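Local coordinates for protein putative polyketide cyclase (Acidithiobacillus ferrooxidans, PDB 3F9S) that is a putative polyketide cyclase of the SnoaL-like family, probably acting as a lyase, at residues A66-C71 against T93-I98; F72-L77 against V84-L89; G112-Y117 against H126-D131. All coordinates share one frame; numbering follows the deposited sequence.

Interactions 2 and 3 are neighbouring beta hairpins of one sheet, with centres about 9 Å apart. Strands 83-93 and 107-118 join them, and Met86 N lies 2.7 Å from Thr114 O, a probable hydrogen bond. Both also touch the second subunit. Interaction 1 is about 20 Å from each, centre to centre, at the surface. Residues 66-71 run straight into the first strand of interaction 2, and 93-98 follow its second strand out of the sheet. A glycerol, probably from the crystallisation liquor, is bound at interaction 3 and lies about 4 Å from the Met86 side chain of interaction 2. It probably marks the pocket of this SnoaL-like fold.

Interaction 1: A66-C71 against T93-I98; sequences AFPDQC and THKEDI
Asp69 and Thr93 form the tight part of this contact. Thr93 N donates to Asp69 OD1 at 2.8 Å, and the bond is nearly straight at 174°. OD1 uses its syn lone pair, on the side of OD2. The second oxygen, OD2, is modelled 2.4 Å from Thr93 OG1, a hydrogen bond so short that its exact length is doubtful. The two side chains cross at about a right angle. Asp69 CB points toward 93-98, and chi1 of 74° puts CG between the backbone N and the carbonyl carbon. The second torsion then sets the two oxygens. Residues 67-70 form a type I beta turn between helix 53-66 and strand 71-80 of this SnoaL-like domain. The turn is closed by Gln70 N, which donates to Phe67 O. Gln70 NE2 donates to the same oxygen from the opposite face of its plane. The ring of Phe67, the first residue of the turn, packs on 93-98. Its CD1 meets Thr93 O at the ring edge, and its CZ lies 4.0 Å from Ile98 CD1. Trp90 adds an edge-to-face partner.

The other side is looser and more exposed. Lys95 bends at its last torsion (chi4 -56°) and meets Pro68 tip to tip, with Lys95 NZ 3.4 Å from Pro68 CG. Its NZ makes a long salt bridge of 3.5 Å with Asp69 OD1. Water 2 donates to Asp69 OD1 and Thr93 O and accepts weakly from Lys95 NZ. An alanine in place of Asp69 would probably leave Thr93 N and the Lys95 ammonium without their carboxylate mate, and the lysine tip freer to turn. Glu96 lays its CG 3.7 Å from Pro68 CD. Water 1 links Ala66 O, to which it donates, and Glu96 N, from which it accepts at 3.2 Å.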
loop_
_atom_site.group_PDB
_atom_site.type_symbol
_atom_site.label_atom_id
_atom_site.label_comp_id
_atom_site.label_asym_id
_atom_site.label_seq_id
_atom_site.Cartn_x
_atom_site.Cartn_y
_atom_site.Cartn_z
ATOM N N ALA A 66 -4.298 -9.138 18.234
ATOM C CA ALA A 66 -5.491 -9.256 17.384
ATOM C C ALA A 66 -5.495 -10.545 16.547
ATOM O O ALA A 66 -6.532 -11.186 16.385
ATOM C CB ALA A 66 -5.593 -8.039 16.463
ATOM N N PHE A 67 -4.327 -10.900 16.023
ATOM C CA PHE A 67 -4.117 -12.083 15.191
ATOM C C PHE A 67 -2.780 -12.665 15.609
ATOM O O PHE A 67 -1.775 -12.428 14.931
ATOM C CB PHE A 67 -4.096 -11.651 13.737
ATOM C CG PHE A 67 -5.394 -11.099 13.264
ATOM C CD1 PHE A 67 -6.403 -11.949 12.836
ATOM C CD2 PHE A 67 -5.619 -9.723 13.247
ATOM C CE1 PHE A 67 -7.627 -11.446 12.387
ATOM C CE2 PHE A 67 -6.838 -9.205 12.798
ATOM C CZ PHE A 67 -7.837 -10.068 12.359
ATOM N N PRO A 68 -2.761 -13.411 16.735
ATOM C CA PRO A 68 -1.503 -13.896 17.303
ATOM C C PRO A 68 -0.658 -14.841 16.468
ATOM O O PRO A 68 0.549 -14.879 16.686
ATOM C CB PRO A 68 -1.920 -14.516 18.637
ATOM C CG PRO A 68 -3.349 -14.812 18.516
ATOM C CD PRO A 68 -3.919 -13.825 17.547
ATOM N N ASP A 69 -1.255 -15.551 15.513
ATOM C CA ASP A 69 -0.481 -16.436 14.633
ATOM C C ASP A 69 -0.214 -15.795 13.277
ATOM O O ASP A 69 0.163 -16.498 12.336
ATOM C CB ASP A 69 -1.177 -17.787 14.476
ATOM C CG ASP A 69 -2.405 -17.741 13.593
ATOM O OD1 ASP A 69 -2.862 -16.652 13.165
ATOM O OD2 ASP A 69 -2.896 -18.840 13.294
ATOM N N GLN A 70 -0.396 -14.476 13.167
ATOM C CA GLN A 70 -0.203 -13.793 11.902
ATOM C C GLN A 70 1.196 -13.989 11.357
ATOM O O GLN A 70 2.160 -14.062 12.115
ATOM C CB GLN A 70 -0.510 -12.298 12.002
ATOM C CG GLN A 70 0.431 -11.479 12.853
ATOM C CD GLN A 70 -0.075 -10.073 13.045
ATOM O OE1 GLN A 70 0.273 -9.185 12.278
ATOM N NE2 GLN A 70 -0.956 -9.879 14.010
ATOM N N CYS A 71 1.290 -14.065 10.032
ATOM C CA CYS A 71 2.553 -14.303 9.383
ATOM C C CYS A 71 2.605 -13.425 8.156
ATOM O O CYS A 71 1.666 -13.409 7.377
ATOM C CB CYS A 71 2.692 -15.769 8.976
ATOM S SG CYS A 71 4.371 -16.106 8.452
ATOM N N THR A 93 -5.106 -16.622 11.506
ATOM C CA THR A 93 -6.307 -17.367 11.842
ATOM C C THR A 93 -7.178 -16.401 12.617
ATOM O O THR A 93 -6.666 -15.663 13.464
ATOM C CB THR A 93 -5.980 -18.556 12.761
ATOM O OG1 THR A 93 -4.970 -19.356 12.143
ATOM C CG2 THR A 93 -7.200 -19.402 13.002
ATOM N N HIS A 94 -8.476 -16.411 12.335
ATOM C CA HIS A 94 -9.431 -15.557 13.040
ATOM C C HIS A 94 -9.827 -16.325 14.302
ATOM O O HIS A 94 -10.900 -16.928 14.353
ATOM C CB HIS A 94 -10.621 -15.232 12.126
ATOM C CG HIS A 94 -11.668 -14.374 12.762
ATOM N ND1 HIS A 94 -13.003 -14.483 12.443
ATOM C CD2 HIS A 94 -11.585 -13.436 13.735
ATOM C CE1 HIS A 94 -13.695 -13.619 13.165
ATOM N NE2 HIS A 94 -12.859 -12.973 13.958
ATOM N N LYS A 95 -8.944 -16.302 15.303
ATOM C CA LYS A 95 -9.149 -17.046 16.562
ATOM C C LYS A 95 -9.282 -16.209 17.845
ATOM O O LYS A 95 -9.557 -16.769 18.916
ATOM C CB LYS A 95 -8.095 -18.148 16.710
ATOM C CG LYS A 95 -6.664 -17.685 16.852
ATOM C CD LYS A 95 -5.749 -18.903 16.901
ATOM C CE LYS A 95 -4.346 -18.521 17.301
ATOM N NZ LYS A 95 -3.792 -17.488 16.393
ATOM N N GLU A 96 -9.094 -14.894 17.738
ATOM C CA GLU A 96 -9.343 -13.957 18.830
ATOM C C GLU A 96 -10.618 -13.202 18.471
ATOM O O GLU A 96 -10.893 -12.961 17.288
ATOM C CB GLU A 96 -8.181 -12.977 19.006
ATOM C CG GLU A 96 -6.928 -13.609 19.605
ATOM C CD GLU A 96 -7.011 -13.901 21.102
ATOM O OE1 GLU A 96 -8.012 -13.547 21.768
ATOM O OE2 GLU A 96 -6.040 -14.487 21.624
ATOM N N ASP A 97 -11.399 -12.853 19.493
ATOM C CA ASP A 97 -12.603 -12.051 19.305
ATOM C C ASP A 97 -12.173 -10.608 19.023
ATOM O O ASP A 97 -11.358 -10.041 19.759
ATOM C CB ASP A 97 -13.527 -12.098 20.534
ATOM C CG ASP A 97 -14.132 -13.480 20.783
ATOM O OD1 ASP A 97 -14.125 -14.348 19.885
ATOM O OD2 ASP A 97 -14.645 -13.699 21.903
ATOM N N ILE A 98 -12.699 -10.048 17.934
ATOM C CA ILE A 98 -12.440 -8.663 17.515
ATOM C C ILE A 98 -13.803 -7.947 17.471
ATOM O O ILE A 98 -14.836 -8.632 17.481
ATOM C CB ILE A 98 -11.621 -8.580 16.183
ATOM C CG1 ILE A 98 -12.201 -9.466 15.076
ATOM C CG2 ILE A 98 -10.169 -8.992 16.430
ATOM C CD1 ILE A 98 -11.465 -9.336 13.758
HETATM O O HOH W 1 -7.898 -13.212 15.345
HETATM O O HOH W 2 -4.392 -15.266 14.577
#

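Interaction 2: F72-L77 against V84-L89; sequences FDIQGL and VVMTWL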
loop_
_atom_site.group_PDB
_atom_site.type_symbol
_atom_site.label_atom_id
_atom_site.label_comp_id
_atom_site.label_asym_id
_atom_site.label_seq_id
_atom_site.Cartn_x
_atom_site.Cartn_y
_atom_site.Cartn_z
ATOM N N PHE A 72 3.695 -12.688 8.030
ATOM C CA PHE A 72 3.957 -11.829 6.879
ATOM C C PHE A 72 4.818 -12.618 5.918
ATOM O O PHE A 72 5.746 -13.305 6.334
ATOM C CB PHE A 72 4.682 -10.574 7.293
ATOM C CG PHE A 72 3.824 -9.638 8.062
ATOM C CD1 PHE A 72 3.546 -9.885 9.405
ATOM C CD2 PHE A 72 3.271 -8.526 7.451
ATOM C CE1 PHE A 72 2.734 -9.017 10.129
ATOM C CE2 PHE A 72 2.467 -7.652 8.163
ATOM C CZ PHE A 72 2.213 -7.882 9.510
ATOM N N ASP A 73 4.487 -12.507 4.639
ATOM C CA ASP A 73 5.153 -13.212 3.569
ATOM C C ASP A 73 5.585 -12.125 2.608
ATOM O O ASP A 73 4.791 -11.652 1.802
ATOM C CB ASP A 73 4.150 -14.201 2.961
ATOM C CG ASP A 73 4.666 -14.908 1.730
ATOM O OD1 ASP A 73 5.857 -14.775 1.373
ATOM O OD2 ASP A 73 3.829 -15.598 1.120
ATOM N N ILE A 74 6.866 -11.767 2.690
ATOM C CA ILE A 74 7.408 -10.666 1.920
ATOM C C ILE A 74 7.386 -11.099 0.469
ATOM O O ILE A 74 7.798 -12.211 0.138
ATOM C CB ILE A 74 8.836 -10.302 2.361
ATOM C CG1 ILE A 74 8.845 -9.800 3.804
ATOM C CG2 ILE A 74 9.434 -9.211 1.457
ATOM C CD1 ILE A 74 10.228 -9.566 4.344
ATOM N N GLN A 75 6.853 -10.221 -0.361
ATOM C CA GLN A 75 6.769 -10.428 -1.790
ATOM C C GLN A 75 7.901 -9.724 -2.490
ATOM O O GLN A 75 8.545 -10.313 -3.342
ATOM C CB GLN A 75 5.434 -9.935 -2.325
ATOM C CG GLN A 75 4.269 -10.659 -1.695
ATOM C CD GLN A 75 4.330 -12.142 -1.897
ATOM O OE1 GLN A 75 4.612 -12.901 -0.963
ATOM N NE2 GLN A 75 4.143 -12.562 -3.127
ATOM N N GLY A 76 8.093 -8.450 -2.206
ATOM C CA GLY A 76 9.146 -7.691 -2.839
ATOM C C GLY A 76 9.780 -6.743 -1.860
ATOM O O GLY A 76 9.144 -6.330 -0.885
ATOM N N LEU A 77 11.050 -6.431 -2.107
ATOM C CA LEU A 77 11.783 -5.437 -1.314
ATOM C C LEU A 77 12.379 -4.506 -2.339
ATOM O O LEU A 77 13.063 -4.969 -3.240
ATOM C CB LEU A 77 12.876 -6.069 -0.475
ATOM C CG LEU A 77 12.370 -6.888 0.701
ATOM C CD1 LEU A 77 13.513 -7.631 1.347
ATOM C CD2 LEU A 77 11.653 -6.017 1.725
ATOM N N VAL A 84 13.326 1.251 2.245
ATOM C CA VAL A 84 13.097 -0.020 1.598
ATOM C C VAL A 84 11.599 -0.239 1.688
ATOM O O VAL A 84 11.043 -0.256 2.770
ATOM C CB VAL A 84 13.835 -1.191 2.207
ATOM C CG1 VAL A 84 13.552 -2.465 1.377
ATOM C CG2 VAL A 84 15.352 -0.899 2.237
ATOM N N VAL A 85 10.973 -0.375 0.537
ATOM C CA VAL A 85 9.554 -0.686 0.470
ATOM C C VAL A 85 9.430 -2.201 0.466
ATOM O O VAL A 85 10.123 -2.871 -0.305
ATOM C CB VAL A 85 8.885 -0.135 -0.774
ATOM C CG1 VAL A 85 7.364 -0.422 -0.692
ATOM C CG2 VAL A 85 9.114 1.379 -0.938
HETATM N N MSE A 86 8.553 -2.737 1.319
HETATM C CA MSE A 86 8.297 -4.147 1.412
HETATM C C MSE A 86 6.844 -4.338 1.018
HETATM O O MSE A 86 5.970 -3.677 1.572
HETATM C CB MSE A 86 8.468 -4.605 2.860
HETATM C CG MSE A 86 8.327 -6.072 3.073
HETATM SE SE MSE A 86 8.401 -6.169 5.049
HETATM C CE MSE A 86 6.663 -5.872 5.615
ATOM N N THR A 87 6.607 -5.168 0.029
ATOM C CA THR A 87 5.255 -5.593 -0.307
ATOM C C THR A 87 5.150 -6.952 0.330
ATOM O O THR A 87 6.125 -7.699 0.402
ATOM C CB THR A 87 5.004 -5.641 -1.798
ATOM O OG1 THR A 87 6.013 -6.413 -2.432
ATOM C CG2 THR A 87 5.003 -4.222 -2.368
ATOM N N TRP A 88 3.938 -7.289 0.772
ATOM C CA TRP A 88 3.732 -8.509 1.505
ATOM C C TRP A 88 2.309 -8.999 1.464
ATOM O O TRP A 88 1.381 -8.242 1.185
ATOM C CB TRP A 88 4.142 -8.324 2.965
ATOM C CG TRP A 88 3.659 -7.054 3.597
ATOM C CD1 TRP A 88 4.320 -5.907 3.646
ATOM C CD2 TRP A 88 2.423 -6.841 4.279
ATOM N NE1 TRP A 88 3.599 -4.942 4.293
ATOM C CE2 TRP A 88 2.413 -5.485 4.701
ATOM C CE3 TRP A 88 1.316 -7.640 4.546
ATOM C CZ2 TRP A 88 1.368 -4.933 5.420
ATOM C CZ3 TRP A 88 0.246 -7.093 5.255
ATOM C CH2 TRP A 88 0.280 -5.738 5.679
ATOM N N LEU A 89 2.204 -10.301 1.687
ATOM C CA LEU A 89 0.963 -10.992 1.899
ATOM C C LEU A 89 1.012 -11.314 3.373
ATOM O O LEU A 89 2.065 -11.290 4.016
ATOM C CB LEU A 89 0.907 -12.260 1.077
ATOM C CG LEU A 89 1.042 -11.993 -0.414
ATOM C CD1 LEU A 89 0.994 -13.320 -1.135
ATOM C CD2 LEU A 89 0.023 -11.027 -0.987
#
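Ile74, Leu77 and the selenomethionine Met86 form the apolar centre of this antiparallel hairpin. Met86 CG touches both neighbours, 3.6 Å from Leu77 CD2 and 3.7 Å from Ile74 CG2. It is placed there by a first torsion that sets it anti to the backbone N (chi1 -176°). Leu77 runs beside Met86 in the same direction, while Ile74 crosses it at about a right angle. Thr16 of helix 8-21 also packs on Met86. Further along the same face, Phe72 and Trp88 make an edge-to-face pair, with planes at 66°. Phe72 CD2 stands over the indole face toward its rim, 3.6 Å from Trp88 CE3. The indole NE1 is hydrogen-bonded to Thr114 OG1 on the next strand.

On the other face, Gln75 CG packs 3.7 Å from Leu89 CG, and Thr87 packs on Val115 of the second subunit. The backbones pair at Asp73 and Leu89 through two bonds, Asp73 N to Leu89 O and Leu89 N to Asp73 O. A classic beta bulge follows, where Gln75 and Gly76 both face Thr87. Gln75 N donates to Thr87 O at 2.7 Å. Gly76 N reaches the same oxygen only weakly, at 3.4 Å. Thr87 N returns a bond of 2.9 Å to Gly76 O. The extra residue shifts the register by one, yet the backbone bonding is kept on both sides of the bulge. The chemistry implies a division of work: backbone bonds set the strand pairing, and apolar and aromatic contacts join the side chains on the Met86 face.

Interaction 3: G112-Y117 against H126-D131; sequences GATVYY and HWQITD. With GOL (glycerol), chain C.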
loop_
_atom_site.group_PDB
_atom_site.type_symbol
_atom_site.label_atom_id
_atom_site.label_comp_id
_atom_site.label_asym_id
_atom_site.label_seq_id
_atom_site.Cartn_x
_atom_site.Cartn_y
_atom_site.Cartn_z
ATOM N N GLY A 112 -0.191 -6.007 1.741
ATOM C CA GLY A 112 0.146 -4.666 2.070
ATOM C C GLY A 112 1.472 -4.261 1.495
ATOM O O GLY A 112 2.197 -5.059 0.923
ATOM N N ALA A 113 1.708 -2.968 1.609
ATOM C CA ALA A 113 2.947 -2.366 1.180
ATOM C C ALA A 113 3.381 -1.431 2.285
ATOM O O ALA A 113 2.574 -0.661 2.800
ATOM C CB ALA A 113 2.751 -1.671 -0.135
ATOM N N THR A 114 4.662 -1.479 2.628
ATOM C CA THR A 114 5.178 -0.701 3.716
ATOM C C THR A 114 6.508 -0.151 3.324
ATOM O O THR A 114 7.395 -0.921 3.017
ATOM C CB THR A 114 5.380 -1.587 4.915
ATOM O OG1 THR A 114 4.166 -2.282 5.159
ATOM C CG2 THR A 114 5.731 -0.748 6.127
ATOM N N VAL A 115 6.600 1.166 3.304
ATOM C CA VAL A 115 7.868 1.851 3.094
ATOM C C VAL A 115 8.480 1.901 4.478
ATOM O O VAL A 115 7.860 2.414 5.416
ATOM C CB VAL A 115 7.711 3.286 2.616
ATOM C CG1 VAL A 115 9.101 3.872 2.352
ATOM C CG2 VAL A 115 6.843 3.327 1.332
ATOM N N TYR A 116 9.692 1.391 4.600
ATOM C CA TYR A 116 10.430 1.432 5.847
ATOM C C TYR A 116 11.564 2.373 5.638
ATOM O O TYR A 116 12.238 2.268 4.633
ATOM C CB TYR A 116 10.988 0.066 6.217
ATOM C CG TYR A 116 10.028 -0.714 7.029
ATOM C CD1 TYR A 116 9.804 -0.342 8.360
ATOM C CD2 TYR A 116 9.333 -1.790 6.508
ATOM C CE1 TYR A 116 8.926 -1.018 9.145
ATOM C CE2 TYR A 116 8.431 -2.488 7.296
ATOM C CZ TYR A 116 8.232 -2.086 8.611
ATOM O OH TYR A 116 7.375 -2.748 9.441
ATOM N N TYR A 117 11.727 3.294 6.580
ATOM C CA TYR A 117 12.796 4.258 6.549
ATOM C C TYR A 117 13.845 3.795 7.520
ATOM O O TYR A 117 13.517 3.345 8.625
ATOM C CB TYR A 117 12.255 5.633 6.923
ATOM C CG TYR A 117 11.405 6.158 5.817
ATOM C CD1 TYR A 117 12.017 6.746 4.716
ATOM C CD2 TYR A 117 10.006 6.021 5.819
ATOM C CE1 TYR A 117 11.278 7.230 3.659
ATOM C CE2 TYR A 117 9.249 6.514 4.739
ATOM C CZ TYR A 117 9.903 7.105 3.677
ATOM O OH TYR A 117 9.254 7.635 2.587
ATOM N N HIS A 126 7.505 4.088 9.277
ATOM C CA HIS A 126 6.918 3.438 8.114
ATOM C C HIS A 126 5.760 4.223 7.511
ATOM O O HIS A 126 5.137 5.032 8.174
ATOM C CB HIS A 126 6.511 1.996 8.390
ATOM C CG HIS A 126 5.300 1.859 9.258
ATOM N ND1 HIS A 126 5.375 1.587 10.604
ATOM C CD2 HIS A 126 3.979 1.926 8.961
ATOM C CE1 HIS A 126 4.154 1.498 11.098
ATOM N NE2 HIS A 126 3.291 1.719 10.126
ATOM N N TRP A 127 5.538 3.986 6.225
ATOM C CA TRP A 127 4.440 4.542 5.465
ATOM C C TRP A 127 3.813 3.287 4.890
ATOM O O TRP A 127 4.424 2.599 4.078
ATOM C CB TRP A 127 4.989 5.446 4.389
ATOM C CG TRP A 127 4.005 6.344 3.817
ATOM C CD1 TRP A 127 3.883 7.670 4.073
ATOM C CD2 TRP A 127 3.024 6.022 2.844
ATOM N NE1 TRP A 127 2.867 8.193 3.323
ATOM C CE2 TRP A 127 2.321 7.205 2.557
ATOM C CE3 TRP A 127 2.672 4.850 2.162
ATOM C CZ2 TRP A 127 1.279 7.251 1.630
ATOM C CZ3 TRP A 127 1.624 4.901 1.251
ATOM C CH2 TRP A 127 0.936 6.091 1.003
ATOM N N GLN A 128 2.598 2.975 5.317
ATOM C CA GLN A 128 1.997 1.708 4.984
ATOM C C GLN A 128 0.577 1.801 4.482
ATOM O O GLN A 128 -0.165 2.690 4.858
ATOM C CB GLN A 128 2.008 0.863 6.247
ATOM C CG GLN A 128 1.297 -0.454 6.189
ATOM C CD GLN A 128 1.734 -1.296 7.331
ATOM O OE1 GLN A 128 2.776 -1.912 7.237
ATOM N NE2 GLN A 128 1.002 -1.266 8.438
ATOM N N ILE A 129 0.242 0.890 3.584
ATOM C CA ILE A 129 -1.151 0.724 3.165
ATOM C C ILE A 129 -1.351 -0.779 3.205
ATOM O O ILE A 129 -0.492 -1.523 2.763
ATOM C CB ILE A 129 -1.421 1.241 1.738
ATOM C CG1 ILE A 129 -0.915 2.658 1.554
ATOM C CG2 ILE A 129 -2.933 1.119 1.412
ATOM C CD1 ILE A 129 -1.679 3.706 2.275
ATOM N N THR A 130 -2.492 -1.213 3.718
ATOM C CA THR A 130 -2.822 -2.616 3.777
ATOM C C THR A 130 -4.240 -2.779 3.258
ATOM O O THR A 130 -5.038 -1.841 3.292
ATOM C CB THR A 130 -2.780 -3.135 5.218
ATOM O OG1 THR A 130 -3.872 -2.586 5.936
ATOM C CG2 THR A 130 -1.495 -2.730 5.947
ATOM N N ASP A 131 -4.558 -3.990 2.831
ATOM C CA ASP A 131 -5.883 -4.312 2.314
ATOM C C ASP A 131 -6.861 -4.597 3.463
ATOM O O ASP A 131 -7.327 -5.724 3.665
ATOM C CB ASP A 131 -5.806 -5.488 1.351
ATOM C CG ASP A 131 -7.130 -5.797 0.703
ATOM O OD1 ASP A 131 -8.011 -4.902 0.662
ATOM O OD2 ASP A 131 -7.260 -6.940 0.229
HETATM C C1 GOL C . 2.576 -3.661 11.119
HETATM O O1 GOL C . 1.696 -2.625 10.770
HETATM C C2 GOL C . 4.030 -3.304 10.828
HETATM O O2 GOL C . 4.353 -2.099 11.497
HETATM C C3 GOL C . 4.271 -3.251 9.320
HETATM O O3 GOL C . 5.125 -4.263 8.811
#
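Tyr116, His126 and Gln128 border a bound glycerol, probably from the crystallisation liquor, in what is probably the pocket of a SnoaL-like, NTF2-type fold. Thr114 lies behind, against Gln128 and His126. All four belong to one face of a beta hairpin in the curved sheet. Strands 112-117 and 126-130 run antiparallel. Ala113 N donates to Ile129 O and Ile129 N to Ala113 O, each at 2.9 Å. Val115 and Trp127 form the next hydrogen-bonded pair, in which Val115 N donates to Trp127 O at 2.7 Å. Their side chains lie on the other face, where Val115 CB meets Trp127 CB at 3.9 Å. That face packs against the second subunit, Ala113 on its Ala113 and Tyr117 on its Phe78.

On the pocket face, His126 CB lies over the Tyr116 ring, 3.9 Å from Tyr116 CE1, and touches Thr114 CG2. Both imidazole nitrogens bond to residues outside the hairpin, ND1 to Tyr36 OH and NE2 to Asp41 OD2. Thr114 and Gln128 run side by side in the same direction. Gln128 CG is anti to the backbone N (chi1 174°), which brings it alongside Thr114 OG1. Thr114 OG1 donates to Gln128 OE1, although the modelled position of Gln128 OE1 is doubtful. Gln128 NE2 also bonds to Asp41 OD1, and the glycerol to Arg59 NH1. The two ends of the glycerol are gripped from the two strands: Tyr116 OH is hydrogen-bonded to its O3 at 2.8 Å, and Gln128 NE2 donates to its O1 at 2.8 Å, nearly straight at 175°.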